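Local coordinates for bromoperoxidase A1 (Streptomyces aureofaciens, PDB 1A8Q), which halogenates organic compounds as a cofactor-free chloro- and bromoperoxidase of the alpha/beta hydrolase fold, and may take part in 7-chlorotetracycline biosynthesis as a chlorinating enzyme, at residues I11-W16 / T81-R86; E243-E248 / N265-E270; Y67-F72 / V196-Y201; G27-G32 / Q153-T158. One frame throughout, in Å; residues are numbered along the deposited sequence.

Interaction 1 of 4, residues I11-W16 / T81-R86; sequences IFYKDW and TDLDLR
Tyr-13 on the sheet and Leu-83, where helix 69-82 gives way to a turn, make a small apolar contact, with a water bridge beside it, near one edge of the alpha/beta hydrolase fold. Strand 10-16, second in the order of the central sheet, supplies Tyr-13 and Asp-15; the other side is the C-terminal part of helix 69-82 and the turn after it. There Asp-84, with positive phi, closes the helix in a Schellman motif, and Leu-83, just before it, points its side chain toward strand 10-16.

Leucine suits this place because its branched end lets one methyl lie by the ring carbons and the other by the hydroxyl: CD1 lies 3.9 Å from CE2 of Tyr-13, approaching the ring obliquely, while CD2 sits 3.5 Å from the OH of Tyr-13. The two side chains come from opposite directions. Tyr-13 reaches out with CG between its backbone N and carbonyl carbon (chi1 60°), and its ring is long enough to combine an apolar flank with a polar end. Asp-15 adds a looser touch, OD2 to Leu-83 CD1 at 4.3 Å; its carboxylate is engaged chiefly by Arg-48 of the adjacent strand 48-52 in a salt bridge.

Exposed Asp-82 does not touch the strand directly. One water joins the two sides instead, accepting from Tyr-13 OH at 2.8 Å and donating to Asp-82 OD2 at 2.6 Å.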
# COMPACT_ATOMS: atom_id res chain seq x y z
N ILE A 11 -13.56 -10.10 5.02
CA ILE A 11 -12.21 -9.53 4.93
C ILE A 11 -11.35 -10.23 5.98
O ILE A 11 -11.68 -10.16 7.17
CB ILE A 11 -12.26 -8.02 5.20
CG1 ILE A 11 -12.99 -7.30 4.03
CG2 ILE A 11 -10.87 -7.39 5.34
CD1 ILE A 11 -12.36 -7.45 2.67
N PHE A 12 -10.32 -10.91 5.51
CA PHE A 12 -9.45 -11.64 6.47
C PHE A 12 -8.46 -10.65 7.07
O PHE A 12 -7.94 -9.81 6.32
CB PHE A 12 -8.65 -12.71 5.69
CG PHE A 12 -7.77 -13.54 6.62
CD1 PHE A 12 -8.31 -14.62 7.31
CD2 PHE A 12 -6.44 -13.22 6.75
CE1 PHE A 12 -7.48 -15.37 8.14
CE2 PHE A 12 -5.62 -13.96 7.61
CZ PHE A 12 -6.16 -15.03 8.30
N TYR A 13 -8.06 -10.79 8.34
CA TYR A 13 -7.05 -9.89 8.86
C TYR A 13 -6.30 -10.58 10.02
O TYR A 13 -6.83 -11.52 10.61
CB TYR A 13 -7.58 -8.51 9.35
CG TYR A 13 -8.59 -8.64 10.48
CD1 TYR A 13 -9.91 -8.98 10.29
CD2 TYR A 13 -8.12 -8.40 11.77
CE1 TYR A 13 -10.79 -9.10 11.36
CE2 TYR A 13 -9.00 -8.49 12.86
CZ TYR A 13 -10.30 -8.84 12.64
OH TYR A 13 -11.17 -8.97 13.70
N LYS A 14 -5.10 -10.09 10.22
CA LYS A 14 -4.27 -10.46 11.37
C LYS A 14 -4.38 -9.37 12.43
O LYS A 14 -4.47 -8.20 12.05
CB LYS A 14 -2.81 -10.49 10.93
CG LYS A 14 -2.51 -11.72 10.07
CD LYS A 14 -1.06 -11.80 9.70
CE LYS A 14 -0.69 -11.49 8.26
NZ LYS A 14 -1.51 -12.30 7.29
N ASP A 15 -4.47 -9.78 13.72
CA ASP A 15 -4.64 -8.73 14.76
C ASP A 15 -3.77 -9.16 15.93
O ASP A 15 -4.12 -10.18 16.58
CB ASP A 15 -6.11 -8.70 15.16
CG ASP A 15 -6.49 -7.73 16.28
OD1 ASP A 15 -5.57 -7.12 16.82
OD2 ASP A 15 -7.68 -7.62 16.56
N TRP A 16 -2.63 -8.52 16.04
CA TRP A 16 -1.62 -8.96 17.01
C TRP A 16 -1.41 -7.92 18.11
O TRP A 16 -1.30 -6.75 17.82
CB TRP A 16 -0.31 -9.12 16.24
CG TRP A 16 -0.22 -10.31 15.30
CD1 TRP A 16 -1.17 -11.27 15.09
CD2 TRP A 16 0.86 -10.60 14.43
NE1 TRP A 16 -0.75 -12.14 14.13
CE2 TRP A 16 0.51 -11.79 13.72
CE3 TRP A 16 2.11 -10.04 14.18
CZ2 TRP A 16 1.36 -12.36 12.78
CZ3 TRP A 16 2.97 -10.60 13.26
CH2 TRP A 16 2.58 -11.79 12.56
N THR A 81 -14.60 0.17 12.24
CA THR A 81 -15.82 0.30 13.03
C THR A 81 -16.17 -0.96 13.80
O THR A 81 -16.55 -0.89 14.98
CB THR A 81 -17.01 0.66 12.08
OG1 THR A 81 -16.67 1.91 11.45
CG2 THR A 81 -18.29 0.80 12.89
N ASP A 82 -16.03 -2.13 13.17
CA ASP A 82 -16.33 -3.40 13.83
C ASP A 82 -15.45 -3.59 15.05
O ASP A 82 -15.89 -4.11 16.08
CB ASP A 82 -16.06 -4.56 12.86
CG ASP A 82 -16.32 -5.95 13.39
OD1 ASP A 82 -17.29 -6.17 14.16
OD2 ASP A 82 -15.62 -6.91 12.99
N LEU A 83 -14.17 -3.27 14.96
CA LEU A 83 -13.22 -3.39 16.06
C LEU A 83 -13.21 -2.17 16.97
O LEU A 83 -12.50 -2.16 17.97
CB LEU A 83 -11.81 -3.61 15.48
CG LEU A 83 -11.65 -4.95 14.73
CD1 LEU A 83 -10.23 -5.10 14.22
CD2 LEU A 83 -12.04 -6.13 15.61
N ASP A 84 -13.98 -1.16 16.61
CA ASP A 84 -14.11 0.12 17.27
C ASP A 84 -12.75 0.69 17.62
O ASP A 84 -12.41 0.99 18.77
CB ASP A 84 -15.02 0.00 18.51
CG ASP A 84 -15.45 1.39 18.99
OD1 ASP A 84 -15.27 2.41 18.29
OD2 ASP A 84 -15.96 1.41 20.13
N LEU A 85 -11.90 0.84 16.60
CA LEU A 85 -10.55 1.32 16.81
C LEU A 85 -10.48 2.85 16.80
O LEU A 85 -11.14 3.51 16.00
CB LEU A 85 -9.66 0.82 15.67
CG LEU A 85 -9.61 -0.73 15.59
CD1 LEU A 85 -8.74 -1.10 14.40
CD2 LEU A 85 -9.03 -1.30 16.87
N ARG A 86 -9.70 3.38 17.73
CA ARG A 86 -9.50 4.82 17.87
C ARG A 86 -8.03 5.15 18.01
O ARG A 86 -7.21 4.30 18.43
CB ARG A 86 -10.20 5.30 19.16
CG ARG A 86 -11.72 5.11 19.17
CD ARG A 86 -12.30 6.13 18.21
NE ARG A 86 -13.74 6.37 18.30
CZ ARG A 86 -14.28 7.35 17.57
NH1 ARG A 86 -13.50 8.11 16.81
NH2 ARG A 86 -15.59 7.57 17.60
O HOH W 1 -13.91 -8.88 13.08

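Interaction 2 of 4, residues E243-E248 / N265-E270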
# COMPACT_ATOMS: atom_id res chain seq x y z
N GLU A 243 5.77 15.23 6.51
CA GLU A 243 7.21 15.07 6.45
C GLU A 243 7.60 14.13 5.31
O GLU A 243 6.86 13.15 5.13
CB GLU A 243 7.79 14.45 7.74
CG GLU A 243 7.02 14.83 8.99
CD GLU A 243 7.36 14.13 10.29
OE1 GLU A 243 8.09 13.12 10.40
OE2 GLU A 243 6.81 14.61 11.32
N LEU A 244 8.67 14.40 4.58
CA LEU A 244 9.08 13.48 3.51
C LEU A 244 10.44 12.89 3.85
O LEU A 244 11.34 13.60 4.33
CB LEU A 244 9.19 14.21 2.17
CG LEU A 244 9.86 13.49 1.01
CD1 LEU A 244 8.92 12.39 0.46
CD2 LEU A 244 10.14 14.45 -0.15
N LYS A 245 10.63 11.56 3.70
CA LYS A 245 11.94 10.96 3.87
C LYS A 245 12.25 10.21 2.57
O LYS A 245 11.52 9.25 2.26
CB LYS A 245 12.01 10.00 5.08
CG LYS A 245 11.95 10.71 6.42
CD LYS A 245 12.14 9.76 7.62
CE LYS A 245 12.41 10.63 8.85
NZ LYS A 245 13.00 9.82 9.95
N VAL A 246 13.22 10.65 1.81
CA VAL A 246 13.64 9.99 0.59
C VAL A 246 14.65 8.89 0.95
O VAL A 246 15.63 9.15 1.64
CB VAL A 246 14.26 10.95 -0.42
CG1 VAL A 246 14.81 10.22 -1.65
CG2 VAL A 246 13.15 11.96 -0.74
N TYR A 247 14.38 7.67 0.47
CA TYR A 247 15.34 6.58 0.73
C TYR A 247 16.20 6.43 -0.49
O TYR A 247 15.79 5.86 -1.52
CB TYR A 247 14.60 5.28 1.06
CG TYR A 247 14.12 5.11 2.48
CD1 TYR A 247 13.89 6.16 3.35
CD2 TYR A 247 13.82 3.82 2.96
CE1 TYR A 247 13.42 5.97 4.65
CE2 TYR A 247 13.30 3.62 4.20
CZ TYR A 247 13.18 4.68 5.08
OH TYR A 247 12.64 4.45 6.31
N GLU A 248 17.44 6.93 -0.44
CA GLU A 248 18.33 6.86 -1.60
C GLU A 248 18.64 5.42 -1.99
O GLU A 248 19.03 4.60 -1.18
CB GLU A 248 19.64 7.65 -1.30
CG GLU A 248 19.33 9.14 -1.17
CD GLU A 248 20.56 10.03 -1.29
OE1 GLU A 248 21.70 9.54 -1.23
OE2 GLU A 248 20.34 11.26 -1.42
N ASN A 265 11.50 0.16 9.52
CA ASN A 265 10.95 -0.13 10.83
C ASN A 265 11.42 0.95 11.85
O ASN A 265 10.61 1.35 12.69
CB ASN A 265 11.43 -1.51 11.28
CG ASN A 265 10.76 -2.68 10.56
OD1 ASN A 265 9.82 -2.42 9.81
ND2 ASN A 265 11.24 -3.89 10.85
N ARG A 266 12.67 1.33 11.74
CA ARG A 266 13.24 2.34 12.67
C ARG A 266 12.52 3.68 12.49
O ARG A 266 12.04 4.29 13.45
CB ARG A 266 14.71 2.47 12.34
CG ARG A 266 15.63 3.18 13.32
CD ARG A 266 16.99 2.47 13.25
NE ARG A 266 17.63 2.34 14.56
CZ ARG A 266 18.87 2.73 14.83
NH1 ARG A 266 19.66 3.28 13.91
NH2 ARG A 266 19.36 2.59 16.06
N ASP A 267 12.31 4.09 11.24
CA ASP A 267 11.59 5.34 10.97
C ASP A 267 10.15 5.31 11.43
O ASP A 267 9.56 6.29 11.87
CB ASP A 267 11.65 5.76 9.50
CG ASP A 267 13.01 6.31 9.13
OD1 ASP A 267 13.73 6.82 10.06
OD2 ASP A 267 13.45 6.27 7.97
N LEU A 268 9.47 4.17 11.19
CA LEU A 268 8.08 3.97 11.57
C LEU A 268 7.92 4.05 13.08
O LEU A 268 7.02 4.74 13.57
CB LEU A 268 7.58 2.60 11.07
CG LEU A 268 6.14 2.27 11.44
CD1 LEU A 268 5.15 3.26 10.85
CD2 LEU A 268 5.86 0.83 10.94
N LEU A 269 8.83 3.40 13.83
CA LEU A 269 8.71 3.41 15.27
C LEU A 269 8.97 4.83 15.83
O LEU A 269 8.22 5.19 16.75
CB LEU A 269 9.66 2.39 15.87
CG LEU A 269 9.21 0.91 15.82
CD1 LEU A 269 10.27 0.06 16.48
CD2 LEU A 269 7.87 0.74 16.52
N GLU A 270 9.86 5.56 15.20
CA GLU A 270 10.09 6.95 15.65
C GLU A 270 8.85 7.79 15.42
O GLU A 270 8.33 8.49 16.30
CB GLU A 270 11.29 7.52 14.91
CG GLU A 270 11.54 8.99 15.27
CD GLU A 270 12.73 9.49 14.47
OE1 GLU A 270 13.86 9.26 14.92
OE2 GLU A 270 12.51 10.04 13.38
O HOH W 2 10.37 8.87 11.49
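Tyr-247 and Asp-267 make the firm hydrogen bond of this contact between strand 243-247 and helix 260-272, whose short segments run almost antiparallel (170°) with axes 12.0 Å apart. Tyr-247 OH donates to Asp-267 OD2 at 2.6 Å, meeting the oxygen on its anti side and 23° out of the carboxylate plane. The ring and carboxylate planes stand 58° apart, and OD2 lies at the ring edge. Tyrosine suits the buried position, since its ring packs on Val-218 and Ile-254 while its hydroxyl reaches the acid.

The ionic part lies nearer solvent. Lys-245, extended beyond CG, brings NZ to 3.1 Å from Asp-267 OD1 and 3.5 Å from Glu-270 OE2; both are salt bridges with weak hydrogen-bond geometry. Asp-267 thus spends one oxygen on each strand residue, an arrangement that would probably favour its charged form. Glu-270 meets the lysine at about a right angle.

A water completes the network, accepting from Lys-245 NZ and donating to Asp-267 O and Glu-270 OE2.

The contact joins the C-terminal helix to strand 243-247, outermost in this chain, in the last beta-alpha unit of the alpha/beta hydrolase fold, whose connecting loop carries the catalytic His-252.

Interaction 3 of 4, residues Y67-F72 / V196-Y201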
# COMPACT_ATOMS: atom_id res chain seq x y z
N TYR A 67 -13.68 -3.48 -7.22
CA TYR A 67 -12.25 -3.17 -7.24
C TYR A 67 -12.07 -1.68 -7.59
O TYR A 67 -11.60 -1.33 -8.68
CB TYR A 67 -11.55 -4.07 -8.26
CG TYR A 67 -11.53 -5.53 -7.80
CD1 TYR A 67 -10.75 -5.93 -6.72
CD2 TYR A 67 -12.26 -6.49 -8.48
CE1 TYR A 67 -10.76 -7.24 -6.27
CE2 TYR A 67 -12.25 -7.83 -8.09
CZ TYR A 67 -11.51 -8.19 -6.99
OH TYR A 67 -11.46 -9.51 -6.59
N ASP A 68 -12.47 -0.83 -6.64
CA ASP A 68 -12.37 0.62 -6.82
C ASP A 68 -12.07 1.22 -5.44
O ASP A 68 -12.42 0.62 -4.42
CB ASP A 68 -13.68 1.19 -7.36
CG ASP A 68 -14.85 0.98 -6.45
OD1 ASP A 68 -15.09 1.83 -5.58
OD2 ASP A 68 -15.57 -0.04 -6.54
N PHE A 69 -11.50 2.42 -5.43
CA PHE A 69 -11.09 2.97 -4.12
C PHE A 69 -12.20 3.28 -3.17
O PHE A 69 -11.96 3.30 -1.95
CB PHE A 69 -10.14 4.18 -4.34
CG PHE A 69 -8.80 3.69 -4.83
CD1 PHE A 69 -7.96 3.09 -3.92
CD2 PHE A 69 -8.41 3.82 -6.15
CE1 PHE A 69 -6.71 2.65 -4.34
CE2 PHE A 69 -7.15 3.39 -6.55
CZ PHE A 69 -6.30 2.77 -5.66
N ASP A 70 -13.39 3.71 -3.63
CA ASP A 70 -14.49 3.95 -2.70
C ASP A 70 -14.87 2.66 -1.96
O ASP A 70 -15.07 2.66 -0.75
CB ASP A 70 -15.71 4.43 -3.50
CG ASP A 70 -15.57 5.88 -3.95
OD1 ASP A 70 -14.75 6.66 -3.44
OD2 ASP A 70 -16.37 6.24 -4.85
N THR A 71 -14.93 1.53 -2.69
CA THR A 71 -15.25 0.27 -2.01
C THR A 71 -14.12 -0.14 -1.07
O THR A 71 -14.43 -0.57 0.04
CB THR A 71 -15.43 -0.84 -3.06
OG1 THR A 71 -16.57 -0.46 -3.89
CG2 THR A 71 -15.77 -2.17 -2.41
N PHE A 72 -12.87 -0.04 -1.52
CA PHE A 72 -11.75 -0.39 -0.60
C PHE A 72 -11.79 0.45 0.67
O PHE A 72 -11.59 -0.08 1.77
CB PHE A 72 -10.39 -0.15 -1.27
CG PHE A 72 -10.17 -0.96 -2.53
CD1 PHE A 72 -10.76 -2.20 -2.70
CD2 PHE A 72 -9.37 -0.43 -3.54
CE1 PHE A 72 -10.54 -2.90 -3.89
CE2 PHE A 72 -9.13 -1.14 -4.70
CZ PHE A 72 -9.72 -2.40 -4.85
N VAL A 196 -5.24 -2.24 -11.62
CA VAL A 196 -4.38 -1.42 -12.46
C VAL A 196 -5.13 -0.17 -12.94
O VAL A 196 -4.61 0.95 -12.87
CB VAL A 196 -3.86 -2.19 -13.69
CG1 VAL A 196 -2.94 -1.31 -14.53
CG2 VAL A 196 -3.08 -3.41 -13.16
N ASP A 197 -6.34 -0.37 -13.45
CA ASP A 197 -7.17 0.75 -13.90
C ASP A 197 -7.39 1.71 -12.72
O ASP A 197 -7.36 2.93 -12.90
CB ASP A 197 -8.55 0.32 -14.40
CG ASP A 197 -8.51 -0.31 -15.78
OD1 ASP A 197 -7.57 -0.10 -16.53
OD2 ASP A 197 -9.46 -1.04 -16.13
N ALA A 198 -7.68 1.14 -11.55
CA ALA A 198 -7.92 2.05 -10.43
C ALA A 198 -6.63 2.78 -10.05
O ALA A 198 -6.74 3.99 -9.79
CB ALA A 198 -8.46 1.28 -9.22
N PHE A 199 -5.50 2.08 -9.87
CA PHE A 199 -4.35 2.83 -9.33
C PHE A 199 -3.66 3.70 -10.35
O PHE A 199 -3.01 4.68 -9.96
CB PHE A 199 -3.37 1.89 -8.63
CG PHE A 199 -2.53 0.93 -9.40
CD1 PHE A 199 -1.59 1.30 -10.34
CD2 PHE A 199 -2.60 -0.43 -9.05
CE1 PHE A 199 -0.76 0.39 -10.97
CE2 PHE A 199 -1.80 -1.35 -9.71
CZ PHE A 199 -0.88 -0.97 -10.64
N GLY A 200 -3.84 3.41 -11.64
CA GLY A 200 -3.13 4.17 -12.67
C GLY A 200 -3.82 5.54 -12.84
O GLY A 200 -3.11 6.48 -13.20
N TYR A 201 -5.13 5.55 -12.72
CA TYR A 201 -5.87 6.72 -13.24
C TYR A 201 -6.60 7.53 -12.19
O TYR A 201 -7.13 8.62 -12.52
CB TYR A 201 -6.87 6.19 -14.30
CG TYR A 201 -6.11 5.65 -15.52
CD1 TYR A 201 -5.74 6.45 -16.59
CD2 TYR A 201 -5.75 4.30 -15.55
CE1 TYR A 201 -5.02 5.96 -17.66
CE2 TYR A 201 -5.02 3.81 -16.62
CZ TYR A 201 -4.70 4.62 -17.68
OH TYR A 201 -3.94 4.07 -18.70
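The N-terminal start of helix 69-82 is set against the last turns of helix 189-201, with Phe-69 and Ala-198 as the residues that meet, and Asp-68 caps the N-terminus of the first helix. The cap is doubly made: Thr-71 N donates to Asp-68 OD1 at 2.9 Å, from above the carboxylate plane, and Thr-71 OG1 donates to OD2 on its syn side. An aspartate is apt here because one short carboxylate can serve both a backbone N-H and a hydroxyl.

Across the contact the Phe-69 ring turns its edge to a carbonyl: CE2 lies 3.3 Å from Ala-198 O, which sits in the ring plane, so the slightly positive rim of the phenyl faces the oxygen. That oxygen also accepts from Thr-202 OG1. The Ala-198 methyl meets CE2 obliquely, out of the ring plane, CB to CE2 at 3.6 Å; being so small, it lets the ring come close to the helix backbone. With CG anti to its carbonyl carbon (chi1 -73°), Phe-69 extends to the neighbouring helix, where CZ reaches Phe-199 CB at 4.3 Å.

The contact thus joins a helix flanking the central sheet of the alpha/beta hydrolase fold to helix 189-201, whose Phe-199 side chain is about 6 Å from that of catalytic Ser-94, meets Trp-28 edge-to-face and packs on Phe-140 of helix 137-162.

Interaction 4 of 4, residues G27-G32 / Q153-T158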
# COMPACT_ATOMS: atom_id res chain seq x y z
N GLY A 27 -0.12 -3.33 -0.71
CA GLY A 27 -0.20 -2.91 -2.13
C GLY A 27 -0.57 -4.08 -3.06
O GLY A 27 -0.83 -5.19 -2.62
N TRP A 28 -0.56 -3.77 -4.36
CA TRP A 28 -0.88 -4.78 -5.38
C TRP A 28 0.39 -5.50 -5.72
O TRP A 28 1.46 -4.88 -5.87
CB TRP A 28 -1.35 -3.95 -6.58
CG TRP A 28 -1.67 -4.62 -7.90
CD1 TRP A 28 -2.87 -5.05 -8.32
CD2 TRP A 28 -0.75 -4.85 -8.99
NE1 TRP A 28 -2.80 -5.57 -9.59
CE2 TRP A 28 -1.51 -5.44 -10.02
CE3 TRP A 28 0.60 -4.61 -9.21
CZ2 TRP A 28 -0.96 -5.81 -11.25
CZ3 TRP A 28 1.16 -4.97 -10.42
CH2 TRP A 28 0.37 -5.57 -11.43
N PRO A 29 0.33 -6.80 -6.07
CA PRO A 29 -0.85 -7.66 -5.95
C PRO A 29 -0.77 -8.59 -4.74
O PRO A 29 -0.97 -9.82 -4.83
CB PRO A 29 -0.61 -8.51 -7.22
CG PRO A 29 0.88 -8.71 -7.27
CD PRO A 29 1.50 -7.49 -6.63
N LEU A 30 -0.41 -8.02 -3.60
CA LEU A 30 -0.06 -8.84 -2.43
C LEU A 30 -1.18 -8.93 -1.45
O LEU A 30 -2.35 -9.00 -1.83
CB LEU A 30 1.22 -8.20 -1.85
CG LEU A 30 2.34 -7.96 -2.85
CD1 LEU A 30 3.53 -7.32 -2.11
CD2 LEU A 30 2.79 -9.25 -3.53
N ASN A 31 -0.84 -9.04 -0.15
CA ASN A 31 -1.86 -9.18 0.86
C ASN A 31 -1.20 -8.85 2.22
O ASN A 31 -0.07 -8.38 2.14
CB ASN A 31 -2.53 -10.56 0.86
CG ASN A 31 -1.56 -11.71 1.05
OD1 ASN A 31 -0.91 -11.78 2.09
ND2 ASN A 31 -1.46 -12.68 0.12
N GLY A 32 -1.89 -9.01 3.31
CA GLY A 32 -1.35 -8.61 4.61
C GLY A 32 -0.09 -9.34 5.00
O GLY A 32 0.69 -8.82 5.84
N GLN A 153 3.65 -16.52 -14.64
CA GLN A 153 4.93 -16.07 -15.15
C GLN A 153 5.02 -14.54 -14.99
O GLN A 153 6.10 -14.05 -14.71
CB GLN A 153 5.08 -16.33 -16.68
CG GLN A 153 6.47 -16.03 -17.21
CD GLN A 153 7.57 -16.81 -16.51
OE1 GLN A 153 7.43 -18.01 -16.25
NE2 GLN A 153 8.70 -16.17 -16.20
N PHE A 154 3.89 -13.86 -15.18
CA PHE A 154 3.93 -12.38 -15.07
C PHE A 154 4.37 -11.93 -13.69
O PHE A 154 5.11 -10.92 -13.56
CB PHE A 154 2.56 -11.79 -15.41
CG PHE A 154 2.56 -10.26 -15.33
CD1 PHE A 154 3.27 -9.54 -16.25
CD2 PHE A 154 1.78 -9.66 -14.35
CE1 PHE A 154 3.22 -8.12 -16.20
CE2 PHE A 154 1.74 -8.25 -14.30
CZ PHE A 154 2.45 -7.55 -15.23
N TRP A 155 3.95 -12.64 -12.64
CA TRP A 155 4.41 -12.21 -11.28
C TRP A 155 5.89 -12.46 -11.15
O TRP A 155 6.60 -11.68 -10.47
CB TRP A 155 3.59 -12.94 -10.22
CG TRP A 155 2.12 -12.68 -10.34
CD1 TRP A 155 1.13 -13.61 -10.19
CD2 TRP A 155 1.46 -11.41 -10.49
NE1 TRP A 155 -0.08 -13.02 -10.35
CE2 TRP A 155 0.09 -11.66 -10.52
CE3 TRP A 155 1.93 -10.09 -10.61
CZ2 TRP A 155 -0.87 -10.65 -10.65
CZ3 TRP A 155 0.97 -9.07 -10.72
CH2 TRP A 155 -0.39 -9.38 -10.76
N LYS A 156 6.41 -13.59 -11.67
CA LYS A 156 7.85 -13.83 -11.60
C LYS A 156 8.62 -12.73 -12.33
O LYS A 156 9.63 -12.22 -11.79
CB LYS A 156 8.19 -15.18 -12.25
CG LYS A 156 7.40 -16.28 -11.49
CD LYS A 156 7.40 -17.64 -12.14
CE LYS A 156 8.66 -18.04 -12.86
NZ LYS A 156 9.79 -18.25 -11.89
N ASP A 157 8.13 -12.30 -13.51
CA ASP A 157 8.84 -11.26 -14.23
C ASP A 157 8.71 -9.89 -13.55
O ASP A 157 9.68 -9.12 -13.55
CB ASP A 157 8.27 -11.15 -15.65
CG ASP A 157 8.51 -12.40 -16.49
OD1 ASP A 157 9.39 -13.20 -16.21
OD2 ASP A 157 7.80 -12.55 -17.50
N THR A 158 7.56 -9.60 -12.99
CA THR A 158 7.31 -8.32 -12.32
C THR A 158 8.10 -8.17 -11.04
O THR A 158 8.41 -7.01 -10.69
CB THR A 158 5.80 -8.25 -12.02
OG1 THR A 158 5.16 -8.29 -13.33
CG2 THR A 158 5.41 -6.95 -11.33
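Trp-28 and Pro-29, in the loop after strand 21-25 of the alpha/beta hydrolase sheet, form the tight part of this contact, meeting Trp-155 at an edge and over a face. Trp-155 turns its edge to the face of Trp-28 in a T-shaped pair, with six-membered ring centroids 5.2 Å apart and planes at 74°. The proline, which follows a cis peptide, lies over a face of the same Trp-155 ring: its CG stands 3.8 Å from the centroid, 22° off the normal, a CH-pi contact. The compact, rigid proline ring suits an indole face, and the wide indole can offer an edge and a face at once. Trp-28 has CG anti to its backbone N (chi1 175°).

Phe-154 is looser, its CE2 4.2 Å from Trp-28 CH2; Thr-158 OG1 lies 3.3 Å above the Phe-154 ring and donates to Phe-154 O. On the solvent side, exposed Gln-153 NE2 donates to Asp-157 OD1 at 3.0 Å.

Helices 137-162, 174-184 and 189-201, which pack round the loop, lie between strands 112-118 and 215-220 in the chain: Pro-29 and Trp-155 rest on Ala-184, and Trp-28, its side chain about 6 Å from that of catalytic Ser-94, packs on Cys-195 and donates NE1 to Gly-192 O.

How the interactions relate
Interactions 3 and 4, their centres 16 Å apart, lie closest to the catalytic triad of Ser-94, Asp-223 and His-252. They touch directly: Phe-199 CE2 lies 3.7 Å from Trp-28 CD2, and both side chains stand about 6 Å from that of Ser-94. Interaction 1 shares helix 69-82 with interaction 3, using its other end, with centres 22 Å apart; it also grazes interaction 4 where Lys-14 CE meets Gly-32 O at 3.9 Å. Interaction 2 sits across the chain's centre from interaction 3, centres 26 Å apart, yet the side chain of Tyr-247 is about 9 Å from that of Asp-223. The sheet joins interactions 1 and 2.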